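Local coordinates for separin (Saccharomyces cerevisiae, PDB 5U1T), which is the caspase-like cysteine protease that cleaves the SCC1 subunit of cohesin at the onset of anaphase and so drives chromosome segregation, at residues A[1283-1293]-A[1307-1318]; A[955-963]-A[1157-1165]. All blocks are in the same frame, centred on the assembly; numbering follows the deposited sequence.

Contact 1: A[1283-1293]-A[1307-1318]; sequences IKVEDWVIELF and MEDLIYFVLDIL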
loop_
_atom_site.group_PDB
_atom_site.type_symbol
_atom_site.label_atom_id
_atom_site.label_comp_id
_atom_site.label_asym_id
_atom_site.label_seq_id
_atom_site.Cartn_x
_atom_site.Cartn_y
_atom_site.Cartn_z
ATOM N N ILE A 1283 6.757 -54.276 -42.783
ATOM C CA ILE A 1283 6.011 -53.454 -41.828
ATOM C C ILE A 1283 4.512 -53.662 -41.980
ATOM O O ILE A 1283 3.964 -53.424 -43.040
ATOM C CB ILE A 1283 6.295 -51.963 -42.004
ATOM C CG1 ILE A 1283 7.753 -51.674 -41.747
ATOM C CG2 ILE A 1283 5.447 -51.144 -41.073
ATOM C CD1 ILE A 1283 8.140 -50.322 -42.256
ATOM N N LYS A 1284 3.843 -54.083 -40.916
ATOM C CA LYS A 1284 2.408 -54.290 -40.986
ATOM C C LYS A 1284 1.664 -53.058 -40.463
ATOM O O LYS A 1284 2.023 -52.492 -39.435
ATOM C CB LYS A 1284 2.017 -55.561 -40.218
ATOM C CG LYS A 1284 2.655 -56.876 -40.794
ATOM C CD LYS A 1284 1.824 -57.566 -41.926
ATOM C CE LYS A 1284 2.501 -58.872 -42.431
ATOM N NZ LYS A 1284 1.570 -59.936 -43.026
ATOM N N VAL A 1285 0.654 -52.633 -41.215
ATOM C CA VAL A 1285 -0.142 -51.448 -40.905
ATOM C C VAL A 1285 -1.311 -51.816 -40.004
ATOM O O VAL A 1285 -1.849 -52.896 -40.123
ATOM C CB VAL A 1285 -0.666 -50.798 -42.206
ATOM C CG1 VAL A 1285 -1.712 -49.798 -41.917
ATOM C CG2 VAL A 1285 0.460 -50.144 -42.964
ATOM N N GLU A 1286 -1.690 -50.938 -39.089
ATOM C CA GLU A 1286 -2.839 -51.180 -38.207
ATOM C C GLU A 1286 -4.165 -51.377 -38.958
ATOM O O GLU A 1286 -4.358 -50.840 -40.048
ATOM C CB GLU A 1286 -2.971 -50.020 -37.222
ATOM C CG GLU A 1286 -2.137 -50.182 -35.976
ATOM C CD GLU A 1286 -2.953 -50.723 -34.813
ATOM O OE1 GLU A 1286 -4.100 -50.244 -34.605
ATOM O OE2 GLU A 1286 -2.448 -51.625 -34.106
ATOM N N ASP A 1287 -5.080 -52.135 -38.366
ATOM C CA ASP A 1287 -6.330 -52.466 -39.043
ATOM C C ASP A 1287 -7.157 -51.243 -39.404
ATOM O O ASP A 1287 -7.768 -51.211 -40.479
ATOM C CB ASP A 1287 -7.197 -53.388 -38.187
ATOM C CG ASP A 1287 -6.747 -54.821 -38.233
ATOM O OD1 ASP A 1287 -5.825 -55.132 -39.009
ATOM O OD2 ASP A 1287 -7.315 -55.641 -37.491
ATOM N N TRP A 1288 -7.186 -50.245 -38.523
ATOM C CA TRP A 1288 -8.099 -49.130 -38.726
ATOM C C TRP A 1288 -7.667 -48.323 -39.930
ATOM O O TRP A 1288 -8.476 -47.613 -40.515
ATOM C CB TRP A 1288 -8.189 -48.237 -37.488
ATOM C CG TRP A 1288 -6.937 -47.481 -37.168
ATOM C CD1 TRP A 1288 -5.946 -47.888 -36.336
ATOM C CD2 TRP A 1288 -6.537 -46.191 -37.673
ATOM N NE1 TRP A 1288 -4.954 -46.940 -36.282
ATOM C CE2 TRP A 1288 -5.287 -45.888 -37.092
ATOM C CE3 TRP A 1288 -7.114 -45.263 -38.550
ATOM C CZ2 TRP A 1288 -4.599 -44.693 -37.353
ATOM C CZ3 TRP A 1288 -6.421 -44.071 -38.816
ATOM C CH2 TRP A 1288 -5.177 -43.806 -38.220
ATOM N N VAL A 1289 -6.396 -48.434 -40.305
ATOM C CA VAL A 1289 -5.892 -47.762 -41.503
ATOM C C VAL A 1289 -6.375 -48.487 -42.758
ATOM O O VAL A 1289 -6.809 -47.861 -43.730
ATOM C CB VAL A 1289 -4.356 -47.695 -41.512
ATOM C CG1 VAL A 1289 -3.833 -47.103 -42.823
ATOM C CG2 VAL A 1289 -3.844 -46.902 -40.300
ATOM N N ILE A 1290 -6.289 -49.816 -42.707
ATOM C CA ILE A 1290 -6.808 -50.675 -43.751
ATOM C C ILE A 1290 -8.304 -50.449 -43.897
ATOM O O ILE A 1290 -8.793 -50.335 -45.013
ATOM C CB ILE A 1290 -6.506 -52.164 -43.453
ATOM C CG1 ILE A 1290 -5.006 -52.348 -43.202
ATOM C CG2 ILE A 1290 -6.960 -53.068 -44.595
ATOM C CD1 ILE A 1290 -4.623 -53.758 -42.773
ATOM N N GLU A 1291 -9.017 -50.342 -42.773
ATOM C CA GLU A 1291 -10.474 -50.155 -42.786
ATOM C C GLU A 1291 -10.891 -48.902 -43.531
ATOM O O GLU A 1291 -11.995 -48.819 -44.050
ATOM C CB GLU A 1291 -11.041 -50.098 -41.367
ATOM C CG GLU A 1291 -11.085 -51.435 -40.669
ATOM C CD GLU A 1291 -11.410 -51.312 -39.193
ATOM O OE1 GLU A 1291 -11.273 -52.321 -38.446
ATOM O OE2 GLU A 1291 -11.803 -50.198 -38.783
ATOM N N LEU A 1292 -10.008 -47.917 -43.576
ATOM C CA LEU A 1292 -10.329 -46.664 -44.243
ATOM C C LEU A 1292 -10.604 -46.901 -45.723
ATOM O O LEU A 1292 -11.399 -46.193 -46.319
ATOM C CB LEU A 1292 -9.198 -45.652 -44.071
ATOM C CG LEU A 1292 -9.070 -44.982 -42.703
ATOM C CD1 LEU A 1292 -7.905 -44.012 -42.715
ATOM C CD2 LEU A 1292 -10.368 -44.287 -42.348
ATOM N N PHE A 1293 -9.942 -47.898 -46.306
ATOM C CA PHE A 1293 -10.111 -48.218 -47.724
ATOM C C PHE A 1293 -11.516 -48.747 -47.973
ATOM O O PHE A 1293 -12.206 -48.278 -48.877
ATOM C CB PHE A 1293 -9.049 -49.229 -48.189
ATOM C CG PHE A 1293 -7.693 -48.617 -48.396
ATOM C CD1 PHE A 1293 -6.806 -48.485 -47.333
ATOM C CD2 PHE A 1293 -7.323 -48.135 -49.642
ATOM C CE1 PHE A 1293 -5.582 -47.894 -47.507
ATOM C CE2 PHE A 1293 -6.093 -47.553 -49.828
ATOM C CZ PHE A 1293 -5.220 -47.429 -48.756
ATOM N N MET A 1307 -8.770 -42.079 -52.597
ATOM C CA MET A 1307 -7.986 -43.309 -52.540
ATOM C C MET A 1307 -6.496 -43.016 -52.665
ATOM O O MET A 1307 -5.703 -43.513 -51.878
ATOM C CB MET A 1307 -8.411 -44.301 -53.626
ATOM C CG MET A 1307 -7.987 -45.718 -53.272
ATOM S SD MET A 1307 -8.400 -46.988 -54.472
ATOM C CE MET A 1307 -7.321 -46.496 -55.820
ATOM N N GLU A 1308 -6.129 -42.214 -53.659
ATOM C CA GLU A 1308 -4.761 -41.748 -53.826
ATOM C C GLU A 1308 -4.191 -41.198 -52.509
ATOM O O GLU A 1308 -3.085 -41.550 -52.105
ATOM C CB GLU A 1308 -4.706 -40.679 -54.916
ATOM C CG GLU A 1308 -3.318 -40.392 -55.426
ATOM C CD GLU A 1308 -3.289 -39.299 -56.485
ATOM O OE1 GLU A 1308 -3.907 -38.239 -56.259
ATOM O OE2 GLU A 1308 -2.647 -39.495 -57.544
ATOM N N ASP A 1309 -4.962 -40.345 -51.840
ATOM C CA ASP A 1309 -4.552 -39.802 -50.560
ATOM C C ASP A 1309 -4.392 -40.877 -49.499
ATOM O O ASP A 1309 -3.492 -40.785 -48.679
ATOM C CB ASP A 1309 -5.552 -38.756 -50.077
ATOM C CG ASP A 1309 -5.592 -37.549 -50.976
ATOM O OD1 ASP A 1309 -4.650 -37.383 -51.777
ATOM O OD2 ASP A 1309 -6.562 -36.768 -50.890
ATOM N N LEU A 1310 -5.267 -41.884 -49.490
ATOM C CA LEU A 1310 -5.072 -43.029 -48.607
ATOM C C LEU A 1310 -3.781 -43.760 -48.903
ATOM O O LEU A 1310 -3.122 -44.228 -47.984
ATOM C CB LEU A 1310 -6.216 -44.013 -48.706
ATOM C CG LEU A 1310 -7.343 -43.819 -47.719
ATOM C CD1 LEU A 1310 -8.087 -45.119 -47.560
ATOM C CD2 LEU A 1310 -6.806 -43.359 -46.392
ATOM N N ILE A 1311 -3.435 -43.869 -50.185
ATOM C CA ILE A 1311 -2.208 -44.558 -50.590
ATOM C C ILE A 1311 -1.027 -43.810 -49.983
ATOM O O ILE A 1311 -0.183 -44.395 -49.305
ATOM C CB ILE A 1311 -2.039 -44.636 -52.140
ATOM C CG1 ILE A 1311 -3.332 -45.066 -52.836
ATOM C CG2 ILE A 1311 -0.916 -45.545 -52.520
ATOM C CD1 ILE A 1311 -3.553 -46.483 -52.888
ATOM N N TYR A 1312 -1.005 -42.505 -50.219
ATOM C CA TYR A 1312 0.025 -41.628 -49.691
ATOM C C TYR A 1312 0.218 -41.806 -48.198
ATOM O O TYR A 1312 1.348 -41.849 -47.694
ATOM C CB TYR A 1312 -0.328 -40.181 -49.980
ATOM C CG TYR A 1312 -0.231 -39.828 -51.433
ATOM C CD1 TYR A 1312 0.408 -40.675 -52.333
ATOM C CD2 TYR A 1312 -0.781 -38.636 -51.910
ATOM C CE1 TYR A 1312 0.498 -40.349 -53.667
ATOM C CE2 TYR A 1312 -0.700 -38.289 -53.251
ATOM C CZ TYR A 1312 -0.059 -39.145 -54.127
ATOM O OH TYR A 1312 0.023 -38.791 -55.468
ATOM N N PHE A 1313 -0.905 -41.905 -47.504
ATOM C CA PHE A 1313 -0.903 -42.093 -46.079
ATOM C C PHE A 1313 -0.207 -43.397 -45.718
ATOM O O PHE A 1313 0.671 -43.423 -44.848
ATOM C CB PHE A 1313 -2.335 -42.065 -45.537
ATOM C CG PHE A 1313 -2.412 -42.226 -44.059
ATOM C CD1 PHE A 1313 -1.772 -41.315 -43.220
ATOM C CD2 PHE A 1313 -3.102 -43.282 -43.502
ATOM C CE1 PHE A 1313 -1.821 -41.457 -41.840
ATOM C CE2 PHE A 1313 -3.166 -43.436 -42.127
ATOM C CZ PHE A 1313 -2.516 -42.523 -41.290
ATOM N N VAL A 1314 -0.587 -44.476 -46.406
ATOM C CA VAL A 1314 -0.021 -45.783 -46.118
ATOM C C VAL A 1314 1.469 -45.848 -46.519
ATOM O O VAL A 1314 2.311 -46.316 -45.745
ATOM C CB VAL A 1314 -0.832 -46.898 -46.811
ATOM C CG1 VAL A 1314 -0.292 -48.259 -46.432
ATOM C CG2 VAL A 1314 -2.292 -46.791 -46.391
ATOM N N LEU A 1315 1.789 -45.358 -47.711
ATOM C CA LEU A 1315 3.176 -45.240 -48.122
ATOM C C LEU A 1315 3.986 -44.460 -47.088
ATOM O O LEU A 1315 5.116 -44.824 -46.766
ATOM C CB LEU A 1315 3.276 -44.562 -49.485
ATOM C CG LEU A 1315 2.640 -45.277 -50.669
ATOM C CD1 LEU A 1315 3.003 -44.603 -51.970
ATOM C CD2 LEU A 1315 3.051 -46.721 -50.683
ATOM N N ASP A 1316 3.397 -43.393 -46.555
ATOM C CA ASP A 1316 4.067 -42.607 -45.538
ATOM C C ASP A 1316 4.317 -43.446 -44.284
ATOM O O ASP A 1316 5.411 -43.417 -43.750
ATOM C CB ASP A 1316 3.272 -41.351 -45.202
ATOM C CG ASP A 1316 3.568 -40.200 -46.139
ATOM O OD1 ASP A 1316 4.502 -40.295 -46.952
ATOM O OD2 ASP A 1316 2.870 -39.176 -46.051
ATOM N N ILE A 1317 3.331 -44.204 -43.820
ATOM C CA ILE A 1317 3.542 -45.059 -42.654
ATOM C C ILE A 1317 4.739 -45.977 -42.863
ATOM O O ILE A 1317 5.604 -46.094 -41.993
ATOM C CB ILE A 1317 2.328 -45.944 -42.332
ATOM C CG1 ILE A 1317 1.070 -45.098 -42.075
ATOM C CG2 ILE A 1317 2.650 -46.869 -41.150
ATOM C CD1 ILE A 1317 -0.153 -45.900 -41.605
ATOM N N LEU A 1318 4.806 -46.614 -44.021
ATOM C CA LEU A 1318 5.917 -47.502 -44.308
ATOM C C LEU A 1318 7.223 -46.738 -44.436
ATOM O O LEU A 1318 8.259 -47.213 -43.989
ATOM C CB LEU A 1318 5.639 -48.295 -45.583
ATOM C CG LEU A 1318 4.291 -49.002 -45.558
ATOM C CD1 LEU A 1318 4.003 -49.636 -46.913
ATOM C CD2 LEU A 1318 4.265 -50.031 -44.440
#
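Phe1293 lies flat against Leu1310, whose CD1 methyl stands 3.5 Å from the ring centroid and only 7° off the ring normal, a CH-pi contact with one face of the phenyl. Leu1310 CB lies on the same side, toward the rim, 3.6 Å from Phe1293 CZ, while Val1314 CG2 meets the ring edge at CE1, also 3.6 Å away. Ile1311 CD1 reaches the same ring at another point of its edge, and Met1307 completes the hole into which Phe1293 fits as a knob. The same CD1 methyl of Leu1310 also packs on Leu1292 CB at 3.7 Å, so one branch serves two neighbours. These residues join two consecutive helices, 1287-1294 and 1303-1320, into an antiparallel helical hairpin; the axes of the two segments make 162° between their N-to-C directions and approach to 10.6 Å. Beyond the Phe1293 knob no ring is enclosed by the partner helix, and branched aliphatic side chains meet largely methyl to methyl. Val1289 CG1, anti to its own backbone N (chi1 175°), touches Phe1313 CE2 and Val1314 CG2, whereas its CG2 meets Ile1317 CD1 tip to tip at 4.0 Å. Val1285, in the extended lead-in to the first helix, crosses Val1314 at about a right angle, CG2 to CG1 4.0 Å. The looser side is the partly exposed end, where Ile1283 slides past Leu1318, CB to CD2 3.7 Å. The carboxylates of Asp1287 and Glu1291 take no part in the contact: Asp1287 pairs with Lys1259 and Glu1291 with Arg1155, and helix 1252-1269 packs on Ile1290.

Contact 2: A[955-963]-A[1157-1165]; sequences MFESTLGIP and RRTHLRLPL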
loop_
_atom_site.group_PDB
_atom_site.type_symbol
_atom_site.label_atom_id
_atom_site.label_comp_id
_atom_site.label_asym_id
_atom_site.label_seq_id
_atom_site.Cartn_x
_atom_site.Cartn_y
_atom_site.Cartn_z
ATOM N N MET A 955 8.131 -35.446 -43.155
ATOM C CA MET A 955 7.269 -36.055 -42.205
ATOM C C MET A 955 6.423 -35.039 -41.495
ATOM O O MET A 955 5.303 -35.309 -41.182
ATOM C CB MET A 955 8.114 -36.783 -41.207
ATOM C CG MET A 955 7.340 -37.604 -40.229
ATOM S SD MET A 955 8.537 -38.350 -39.174
ATOM C CE MET A 955 7.462 -39.339 -38.203
ATOM N N PHE A 956 6.958 -33.863 -41.239
ATOM C CA PHE A 956 6.186 -32.823 -40.531
ATOM C C PHE A 956 5.141 -32.188 -41.439
ATOM O O PHE A 956 4.253 -31.484 -40.965
ATOM C CB PHE A 956 7.090 -31.719 -39.954
ATOM C CG PHE A 956 8.126 -32.222 -38.987
ATOM C CD1 PHE A 956 7.924 -33.392 -38.268
ATOM C CD2 PHE A 956 9.314 -31.550 -38.818
ATOM C CE1 PHE A 956 8.890 -33.875 -37.388
ATOM C CE2 PHE A 956 10.293 -32.035 -37.941
ATOM C CZ PHE A 956 10.077 -33.197 -37.227
ATOM N N GLU A 957 5.256 -32.441 -42.735
ATOM C CA GLU A 957 4.298 -31.961 -43.715
ATOM C C GLU A 957 3.381 -33.079 -44.197
ATOM O O GLU A 957 2.842 -33.035 -45.309
ATOM C CB GLU A 957 5.035 -31.359 -44.903
ATOM C CG GLU A 957 5.743 -30.054 -44.583
ATOM C CD GLU A 957 6.773 -29.703 -45.635
ATOM O OE1 GLU A 957 6.684 -30.285 -46.753
ATOM O OE2 GLU A 957 7.678 -28.867 -45.327
ATOM N N SER A 958 3.229 -34.102 -43.368
ATOM C CA SER A 958 2.449 -35.263 -43.734
ATOM C C SER A 958 1.431 -35.530 -42.669
ATOM O O SER A 958 1.687 -35.282 -41.486
ATOM C CB SER A 958 3.337 -36.495 -43.909
ATOM O OG SER A 958 3.857 -36.557 -45.214
ATOM N N THR A 959 0.275 -35.981 -43.118
ATOM C CA THR A 959 -0.709 -36.596 -42.280
ATOM C C THR A 959 -0.070 -37.698 -41.505
ATOM O O THR A 959 0.485 -38.604 -42.053
ATOM C CB THR A 959 -1.844 -37.176 -43.102
ATOM O OG1 THR A 959 -2.629 -36.120 -43.640
ATOM C CG2 THR A 959 -2.711 -38.000 -42.240
ATOM N N LEU A 960 -0.140 -37.593 -40.200
ATOM C CA LEU A 960 0.500 -38.542 -39.327
ATOM C C LEU A 960 -0.523 -39.168 -38.437
ATOM O O LEU A 960 -1.515 -38.571 -38.108
ATOM C CB LEU A 960 1.530 -37.859 -38.468
ATOM C CG LEU A 960 2.841 -37.484 -39.106
ATOM C CD1 LEU A 960 3.671 -36.795 -38.060
ATOM C CD2 LEU A 960 3.540 -38.724 -39.577
ATOM N N GLY A 961 -0.262 -40.375 -37.992
ATOM C CA GLY A 961 -1.206 -41.054 -37.149
ATOM C C GLY A 961 -0.594 -41.946 -36.110
ATOM O O GLY A 961 0.576 -42.176 -36.094
ATOM N N ILE A 962 -1.423 -42.441 -35.224
ATOM C CA ILE A 962 -0.977 -43.260 -34.122
ATOM C C ILE A 962 -2.161 -44.049 -33.613
ATOM O O ILE A 962 -3.244 -43.549 -33.588
ATOM C CB ILE A 962 -0.367 -42.369 -33.028
ATOM C CG1 ILE A 962 0.020 -43.150 -31.804
ATOM C CG2 ILE A 962 -1.307 -41.271 -32.634
ATOM C CD1 ILE A 962 1.272 -42.620 -31.175
ATOM N N PRO A 963 -1.973 -45.285 -33.198
ATOM C CA PRO A 963 -1.079 -46.244 -33.818
ATOM C C PRO A 963 -1.368 -46.486 -35.265
ATOM O O PRO A 963 -2.485 -46.652 -35.679
ATOM C CB PRO A 963 -1.398 -47.503 -33.055
ATOM C CG PRO A 963 -2.837 -47.378 -32.772
ATOM C CD PRO A 963 -3.155 -45.932 -32.643
ATOM N N ARG A 1157 -11.019 -49.152 -29.176
ATOM C CA ARG A 1157 -9.959 -48.672 -30.039
ATOM C C ARG A 1157 -9.767 -47.166 -29.886
ATOM O O ARG A 1157 -10.733 -46.409 -29.744
ATOM C CB ARG A 1157 -10.277 -49.041 -31.497
ATOM C CG ARG A 1157 -9.120 -48.857 -32.440
ATOM C CD ARG A 1157 -9.278 -49.731 -33.647
ATOM N NE ARG A 1157 -10.447 -49.326 -34.406
ATOM C CZ ARG A 1157 -10.922 -49.968 -35.466
ATOM N NH1 ARG A 1157 -12.001 -49.493 -36.077
ATOM N NH2 ARG A 1157 -10.324 -51.065 -35.921
ATOM N N ARG A 1158 -8.512 -46.750 -29.900
ATOM C CA ARG A 1158 -8.131 -45.368 -29.756
ATOM C C ARG A 1158 -7.213 -44.975 -30.865
ATOM O O ARG A 1158 -6.150 -45.523 -30.990
ATOM C CB ARG A 1158 -7.328 -45.227 -28.491
ATOM C CG ARG A 1158 -7.958 -44.378 -27.424
ATOM C CD ARG A 1158 -7.233 -44.601 -26.119
ATOM N NE ARG A 1158 -8.151 -44.879 -25.035
ATOM C CZ ARG A 1158 -8.099 -45.967 -24.295
ATOM N NH1 ARG A 1158 -8.964 -46.146 -23.327
ATOM N NH2 ARG A 1158 -7.177 -46.869 -24.524
ATOM N N THR A 1159 -7.592 -43.992 -31.650
ATOM C CA THR A 1159 -6.730 -43.559 -32.742
ATOM C C THR A 1159 -6.733 -42.048 -32.841
ATOM O O THR A 1159 -7.649 -41.388 -32.374
ATOM C CB THR A 1159 -7.157 -44.176 -34.094
ATOM O OG1 THR A 1159 -8.452 -43.698 -34.458
ATOM C CG2 THR A 1159 -7.222 -45.681 -33.982
ATOM N N HIS A 1160 -5.707 -41.499 -33.461
ATOM C CA HIS A 1160 -5.513 -40.058 -33.455
ATOM C C HIS A 1160 -4.756 -39.701 -34.710
ATOM O O HIS A 1160 -3.960 -40.500 -35.151
ATOM C CB HIS A 1160 -4.751 -39.648 -32.192
ATOM C CG HIS A 1160 -4.004 -38.356 -32.312
ATOM N ND1 HIS A 1160 -4.621 -37.126 -32.245
ATOM C CD2 HIS A 1160 -2.684 -38.103 -32.483
ATOM C CE1 HIS A 1160 -3.716 -36.172 -32.376
ATOM N NE2 HIS A 1160 -2.533 -36.737 -32.521
ATOM N N LEU A 1161 -4.996 -38.548 -35.320
ATOM C CA LEU A 1161 -4.126 -38.179 -36.431
ATOM C C LEU A 1161 -3.890 -36.683 -36.598
ATOM O O LEU A 1161 -4.736 -35.879 -36.250
ATOM C CB LEU A 1161 -4.656 -38.781 -37.740
ATOM C CG LEU A 1161 -6.113 -38.754 -38.166
ATOM C CD1 LEU A 1161 -6.503 -37.317 -38.415
ATOM C CD2 LEU A 1161 -6.303 -39.590 -39.417
ATOM N N ARG A 1162 -2.723 -36.312 -37.123
ATOM C CA ARG A 1162 -2.345 -34.901 -37.219
ATOM C C ARG A 1162 -2.404 -34.443 -38.659
ATOM O O ARG A 1162 -1.752 -35.009 -39.527
ATOM C CB ARG A 1162 -0.946 -34.667 -36.641
ATOM C CG ARG A 1162 -0.792 -35.172 -35.230
ATOM C CD ARG A 1162 0.538 -34.766 -34.619
ATOM N NE ARG A 1162 0.346 -34.124 -33.316
ATOM C CZ ARG A 1162 0.430 -32.805 -33.128
ATOM N NH1 ARG A 1162 0.719 -32.017 -34.168
ATOM N NH2 ARG A 1162 0.225 -32.273 -31.909
ATOM N N LEU A 1163 -3.202 -33.413 -38.913
ATOM C CA LEU A 1163 -3.400 -32.904 -40.269
ATOM C C LEU A 1163 -2.728 -31.552 -40.422
ATOM O O LEU A 1163 -3.059 -30.615 -39.703
ATOM C CB LEU A 1163 -4.891 -32.796 -40.586
ATOM C CG LEU A 1163 -5.721 -34.024 -40.193
ATOM C CD1 LEU A 1163 -7.202 -33.765 -40.344
ATOM C CD2 LEU A 1163 -5.300 -35.206 -41.032
ATOM N N PRO A 1164 -1.770 -31.452 -41.342
ATOM C CA PRO A 1164 -0.919 -30.275 -41.545
ATOM C C PRO A 1164 -1.603 -29.025 -42.130
ATOM O O PRO A 1164 -1.310 -27.900 -41.657
ATOM C CB PRO A 1164 0.140 -30.788 -42.519
ATOM C CG PRO A 1164 0.169 -32.248 -42.295
ATOM C CD PRO A 1164 -1.240 -32.637 -42.033
ATOM N N LEU A 1165 -2.469 -29.208 -43.130
ATOM C CA LEU A 1165 -3.182 -28.098 -43.801
ATOM C C LEU A 1165 -2.262 -27.334 -44.770
ATOM O O LEU A 1165 -2.146 -27.698 -45.955
ATOM C CB LEU A 1165 -3.808 -27.106 -42.785
ATOM C CG LEU A 1165 -4.519 -27.599 -41.508
ATOM C CD1 LEU A 1165 -5.360 -26.504 -40.878
ATOM C CD2 LEU A 1165 -5.363 -28.845 -41.743
#
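Ile962 sets its CG2 methyl against the edge of the His1160 imidazole, near the ring plane, 3.5 Å from CD2. The isoleucine brings it there by turning CG1 anti to the backbone N (chi1 176°), which leaves CG2 between the backbone N and the carbonyl carbon. His1160 carries its ring anti to the backbone N as well, and ND1 is taken by Ser1149 OG. Leu960 and Arg1162 put their side chains on this same face, meeting CB to CB at 4.4 Å. Beneath them an antiparallel ladder of four backbone bonds joins the strands: Arg1162 N lies 2.7 Å from Leu960 O, while the pair linking Ile962 and His1160 is more bent, 142° at each hydrogen. Between these lies Gly961, a non-hydrogen-bonded partner of Leu1161, with the CA atoms 4.2 Å apart. Leu1161 holds CG between its backbone N and carbonyl carbon (chi1 45°), on the sheet face where the glycine sets no side chain against it. Past the ladder, Thr959 runs beside Leu1163, OG1 to CD2 3.8 Å, and Pro1164 lays CG 3.5 Å from Ser958 O. At the other end Pro963, after a cis peptide bond, brings CD near Arg1158 O. Strand 1157-1163 thus sits between 960-962 and 1146-1152, while helix 1036-1054 packs on Leu960, Ile962 and Arg1162, and helix 1062-1072 on Ile962, Pro963 and Arg1158.

In the fold
Contact 2 adds strand 960-962 to the sheet, contact 1 pairs two helices, and their centres lie about 12 Å apart. Two polar links join them: Trp1288 NE1 probably donates a hydrogen bond to Pro963 O at 2.6 Å, and Glu1291 OE2 forms a salt bridge with Arg1157 NH1 at 2.8 Å. The indole nitrogen also packs 3.5 Å from Thr1159 CG2. A further tie, a hydrogen bond, runs between Asp1316 OD2 and Ser958 OG, so each helix of contact 1 has a polar link to segment 955-963. Both contacts are away from Cys1497, the catalytic residue inferred by similarity.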